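Local atomic coordinates of putative Outer membrane protein (Helicobacter pylori, PDB entry 6GW5), a protein that acts as the SabA adhesin of the outer membrane, here its adhesin domain, and probably binds host glycans as a lectin. Residues L84-V89 and T123-M128; Q367-S370 and Y374-V377. All coordinates share one frame; numbering follows the deposited sequence.

Interaction 1. Residues L84-V89 and T123-M128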
loop_
_atom_site.group_PDB
_atom_site.type_symbol
_atom_site.label_atom_id
_atom_site.label_comp_id
_atom_site.label_asym_id
_atom_site.label_seq_id
_atom_site.Cartn_x
_atom_site.Cartn_y
_atom_site.Cartn_z
ATOM N N LEU A 84 7.496 -13.850 32.116
ATOM C CA LEU A 84 6.740 -14.766 31.269
ATOM C C LEU A 84 5.245 -14.800 31.590
ATOM O O LEU A 84 4.846 -14.703 32.742
ATOM C CB LEU A 84 7.394 -16.153 31.297
ATOM C CG LEU A 84 8.608 -16.350 30.336
ATOM C CD1 LEU A 84 9.488 -15.122 30.062
ATOM C CD2 LEU A 84 9.486 -17.530 30.744
ATOM N N THR A 85 4.407 -14.832 30.559
ATOM C CA THR A 85 2.960 -15.001 30.753
ATOM C C THR A 85 2.551 -16.475 30.686
ATOM O O THR A 85 1.380 -16.789 30.497
ATOM C CB THR A 85 2.140 -14.237 29.702
ATOM O OG1 THR A 85 2.327 -14.837 28.401
ATOM C CG2 THR A 85 2.518 -12.795 29.691
ATOM N N PHE A 86 3.530 -17.357 30.754
ATOM C CA PHE A 86 3.340 -18.801 30.775
ATOM C C PHE A 86 4.409 -19.355 31.722
ATOM O O PHE A 86 5.320 -18.610 32.133
ATOM C CB PHE A 86 3.471 -19.408 29.355
ATOM C CG PHE A 86 4.653 -18.892 28.569
ATOM C CD1 PHE A 86 4.519 -17.776 27.780
ATOM C CD2 PHE A 86 5.868 -19.556 28.568
ATOM C CE1 PHE A 86 5.575 -17.304 27.025
ATOM C CE2 PHE A 86 6.951 -19.082 27.836
ATOM C CZ PHE A 86 6.804 -17.953 27.057
ATOM N N PHE A 87 4.311 -20.643 32.047
ATOM C CA PHE A 87 5.226 -21.266 32.986
ATOM C C PHE A 87 6.104 -22.242 32.220
ATOM O O PHE A 87 5.615 -23.150 31.559
ATOM C CB PHE A 87 4.395 -21.945 34.065
ATOM C CG PHE A 87 5.179 -22.571 35.195
ATOM C CD1 PHE A 87 5.692 -21.806 36.247
ATOM C CD2 PHE A 87 5.364 -23.944 35.251
ATOM C CE1 PHE A 87 6.403 -22.416 37.283
ATOM C CE2 PHE A 87 6.076 -24.551 36.285
ATOM C CZ PHE A 87 6.593 -23.784 37.302
ATOM N N VAL A 88 7.410 -22.035 32.276
ATOM C CA VAL A 88 8.355 -22.939 31.590
ATOM C C VAL A 88 8.879 -24.028 32.512
ATOM O O VAL A 88 9.112 -23.824 33.716
ATOM C CB VAL A 88 9.517 -22.124 30.990
ATOM C CG1 VAL A 88 10.545 -22.986 30.272
ATOM C CG2 VAL A 88 8.937 -21.128 30.019
ATOM N N VAL A 89 9.062 -25.200 31.940
ATOM C CA VAL A 89 9.409 -26.375 32.731
ATOM C C VAL A 89 10.530 -27.133 32.088
ATOM O O VAL A 89 10.584 -27.262 30.880
ATOM C CB VAL A 89 8.194 -27.299 32.909
ATOM C CG1 VAL A 89 7.049 -26.485 33.468
ATOM C CG2 VAL A 89 7.768 -27.959 31.608
ATOM N N THR A 123 12.739 -26.640 26.120
ATOM C CA THR A 123 13.139 -26.822 24.722
ATOM C C THR A 123 12.522 -25.707 23.831
ATOM O O THR A 123 13.249 -24.888 23.237
ATOM C CB THR A 123 12.660 -28.211 24.207
ATOM O OG1 THR A 123 13.289 -29.231 24.968
ATOM C CG2 THR A 123 12.985 -28.429 22.725
ATOM N N THR A 124 11.184 -25.684 23.776
ATOM C CA THR A 124 10.467 -24.799 22.901
ATOM C C THR A 124 10.780 -23.341 23.238
ATOM O O THR A 124 11.005 -22.525 22.344
ATOM C CB THR A 124 8.963 -25.046 22.980
ATOM O OG1 THR A 124 8.653 -26.401 22.608
ATOM C CG2 THR A 124 8.226 -24.112 22.037
ATOM N N TYR A 125 10.828 -23.011 24.516
ATOM C CA TYR A 125 11.049 -21.632 24.930
ATOM C C TYR A 125 12.411 -21.110 24.496
ATOM O O TYR A 125 12.548 -19.943 24.140
ATOM C CB TYR A 125 10.888 -21.465 26.433
ATOM C CG TYR A 125 11.290 -20.078 26.933
ATOM C CD1 TYR A 125 10.453 -18.961 26.724
ATOM C CD2 TYR A 125 12.500 -19.872 27.628
ATOM C CE1 TYR A 125 10.814 -17.709 27.185
ATOM C CE2 TYR A 125 12.868 -18.622 28.081
ATOM C CZ TYR A 125 12.031 -17.548 27.844
ATOM O OH TYR A 125 12.405 -16.307 28.293
ATOM N N ASP A 126 13.425 -21.954 24.571
ATOM C CA ASP A 126 14.804 -21.497 24.374
ATOM C C ASP A 126 14.980 -21.093 22.904
ATOM O O ASP A 126 15.740 -20.156 22.614
ATOM C CB ASP A 126 15.859 -22.566 24.823
ATOM C CG ASP A 126 16.027 -22.687 26.376
ATOM O OD1 ASP A 126 15.882 -21.683 27.117
ATOM O OD2 ASP A 126 16.303 -23.820 26.862
ATOM N N LYS A 127 14.274 -21.779 21.988
ATOM C CA LYS A 127 14.331 -21.423 20.562
ATOM C C LYS A 127 13.674 -20.063 20.334
ATOM O O LYS A 127 14.258 -19.209 19.662
ATOM C CB LYS A 127 13.581 -22.406 19.641
ATOM C CG LYS A 127 13.661 -23.900 19.946
ATOM C CD LYS A 127 13.144 -24.711 18.744
ATOM C CE LYS A 127 12.645 -26.110 19.033
ATOM N NZ LYS A 127 13.722 -27.049 19.407
ATOM N N MET A 128 12.448 -19.919 20.854
ATOM C CA MET A 128 11.756 -18.661 20.880
ATOM C C MET A 128 12.677 -17.562 21.344
ATOM O O MET A 128 12.847 -16.549 20.669
ATOM C CB MET A 128 10.587 -18.738 21.832
ATOM C CG MET A 128 9.330 -19.378 21.281
ATOM S SD MET A 128 7.981 -19.236 22.482
ATOM C CE MET A 128 6.792 -20.275 21.648
#
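Y125 reaches from helix 122-139 into the L84-V89 segment, where L84, F86 and V88 meet it at successive, overlapping places, from the phenol end back to CB. Its CG lies anti to the backbone N (chi1 172°), which carries the ring off the helix and into the other segment. L84 comes from the opposite direction and lays a methyl over one ring face: CD2 sits 4.2 Å from the Y125 ring centroid, 28° off the normal, a CH-pi contact. The other branch of L84 goes to the phenol end, CD1 being 3.6 Å from Y125 OH. F86 crosses Y125 at about a right angle. The tyrosine meets the phenylalanine ring at its edge and in its plane, with Y125 CD1 3.7 Å from F86 CE2, while the two ring planes stand at 64°, an oblique pair. Further back, V88 lays both methyls along one side of the root of the side chain, CG2 4.0 Å from Y125 CG and CG1 near Y125 CB. M120 of the neighbouring strand 119-121 and W76 of helix 60-79 also touch Y125, tying the small parallel sheet to the helices. No hydrogen bond crosses between the two segments, so what joins strand 87-89 and its lead-in to the helix is apolar and aromatic packing, all of it through buried residues.

Interaction 2. Residues Q367-S370 and Y374-V377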
loop_
_atom_site.group_PDB
_atom_site.type_symbol
_atom_site.label_atom_id
_atom_site.label_comp_id
_atom_site.label_asym_id
_atom_site.label_seq_id
_atom_site.Cartn_x
_atom_site.Cartn_y
_atom_site.Cartn_z
ATOM N N GLN A 367 -24.577 13.712 -39.180
ATOM C CA GLN A 367 -25.148 13.795 -40.495
ATOM C C GLN A 367 -26.468 13.086 -40.530
ATOM O O GLN A 367 -27.420 13.598 -41.126
ATOM C CB GLN A 367 -24.219 13.195 -41.529
ATOM C CG GLN A 367 -23.077 14.142 -41.828
ATOM C CD GLN A 367 -21.951 13.518 -42.624
ATOM O OE1 GLN A 367 -20.883 14.097 -42.724
ATOM N NE2 GLN A 367 -22.170 12.331 -43.176
ATOM N N GLU A 368 -26.538 11.922 -39.887
ATOM C CA GLU A 368 -27.814 11.230 -39.778
ATOM C C GLU A 368 -28.818 12.089 -39.038
ATOM O O GLU A 368 -29.952 12.183 -39.447
ATOM C CB GLU A 368 -27.703 9.837 -39.139
ATOM C CG GLU A 368 -26.880 8.809 -39.939
ATOM C CD GLU A 368 -27.206 8.625 -41.445
ATOM O OE1 GLU A 368 -28.380 8.584 -41.862
ATOM O OE2 GLU A 368 -26.251 8.465 -42.236
ATOM N N ILE A 369 -28.381 12.777 -38.000
ATOM C CA ILE A 369 -29.252 13.698 -37.275
ATOM C C ILE A 369 -29.754 14.828 -38.175
ATOM O O ILE A 369 -30.936 15.134 -38.172
ATOM C CB ILE A 369 -28.547 14.274 -36.036
ATOM C CG1 ILE A 369 -28.434 13.180 -34.961
ATOM C CG2 ILE A 369 -29.323 15.463 -35.474
ATOM C CD1 ILE A 369 -27.554 13.532 -33.771
ATOM N N SER A 370 -28.850 15.429 -38.938
ATOM C CA SER A 370 -29.175 16.573 -39.789
ATOM C C SER A 370 -30.291 16.245 -40.769
ATOM O O SER A 370 -31.149 17.086 -41.033
ATOM C CB SER A 370 -27.936 17.067 -40.553
ATOM O OG SER A 370 -27.049 17.742 -39.662
ATOM N N TYR A 374 -37.586 16.513 -38.150
ATOM C CA TYR A 374 -37.967 16.959 -36.815
ATOM C C TYR A 374 -36.741 17.410 -35.992
ATOM O O TYR A 374 -36.872 17.979 -34.892
ATOM C CB TYR A 374 -38.784 15.884 -36.091
ATOM C CG TYR A 374 -38.298 14.463 -36.278
ATOM C CD1 TYR A 374 -38.597 13.727 -37.433
ATOM C CD2 TYR A 374 -37.552 13.833 -35.280
ATOM C CE1 TYR A 374 -38.134 12.417 -37.589
ATOM C CE2 TYR A 374 -37.089 12.518 -35.426
ATOM C CZ TYR A 374 -37.397 11.814 -36.575
ATOM O OH TYR A 374 -36.950 10.527 -36.705
ATOM N N ASN A 375 -35.544 17.155 -36.505
ATOM C CA ASN A 375 -34.366 17.595 -35.796
ATOM C C ASN A 375 -34.407 19.091 -35.605
ATOM O O ASN A 375 -34.487 19.835 -36.580
ATOM C CB ASN A 375 -33.101 17.233 -36.544
ATOM C CG ASN A 375 -31.869 17.798 -35.894
ATOM O OD1 ASN A 375 -31.752 17.822 -34.663
ATOM N ND2 ASN A 375 -30.971 18.315 -36.708
ATOM N N GLN A 376 -34.280 19.489 -34.339
ATOM C CA GLN A 376 -34.292 20.860 -33.889
ATOM C C GLN A 376 -32.873 21.474 -33.740
ATOM O O GLN A 376 -32.694 22.679 -33.890
ATOM C CB GLN A 376 -34.981 20.866 -32.504
ATOM C CG GLN A 376 -35.596 22.190 -32.114
ATOM C CD GLN A 376 -37.127 22.226 -32.129
ATOM O OE1 GLN A 376 -37.786 21.577 -32.950
ATOM N NE2 GLN A 376 -37.699 23.026 -31.219
ATOM N N VAL A 377 -31.855 20.659 -33.465
ATOM C CA VAL A 377 -30.502 21.193 -33.205
ATOM C C VAL A 377 -29.533 21.141 -34.384
ATOM O O VAL A 377 -29.320 20.082 -34.998
ATOM C CB VAL A 377 -29.821 20.464 -32.035
ATOM C CG1 VAL A 377 -28.482 21.112 -31.699
ATOM C CG2 VAL A 377 -30.727 20.482 -30.811
#
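An Asx turn at N375 shapes the loop that follows helix 348-370, and the same asparagine packs back against I369 near the end of that helix. N375 OD1 accepts from V377 N at 3.1 Å, with an N-H...O angle of 141° and the donor well above the carbonyl plane. The other end of the amide is held too: N375 ND2 donates to V377 O at 3.0 Å, so both polar atoms of the side chain grip the backbone of one residue and fix the amide's rotation. The strongest polar partner of the side chain is outside the two segments, Y12 OH of helix 3-32, which hydrogen-bonds to OD1; I369 also packs on Y12 and L15 of that helix. Between the two segments the contact is by packing alone, the side chains of I369 and N375 crossing at about a right angle. The CG2 methyl of I369 sits over one face of the N375 amide, 3.5 Å from CG and about equally near OD1 and ND2. S370 comes near with its CA, its OG being hydrogen-bonded to S366 O one turn back. The helix backbone meets the asparagine as well, I369 O lying 3.4 Å from N375 CB.

Interactions 1 and 2 lie on opposite sides of the centre of this elongated, mostly helical domain, their own centres about 85 Å apart and their nearest atoms about 73 Å apart, so neither touches the other. They follow in series along the chain. Interaction 1, about 36 Å from the chain centre, joins segments separated by 33 residues, a strand and its lead-in to a helix; interaction 2, about 51 Å out, is a local fold-back across three residues, near the first and last modelled helices, 3-32 and 403-415. One is sealed by buried apolar side chains, the other is partly exposed and organised by an amide.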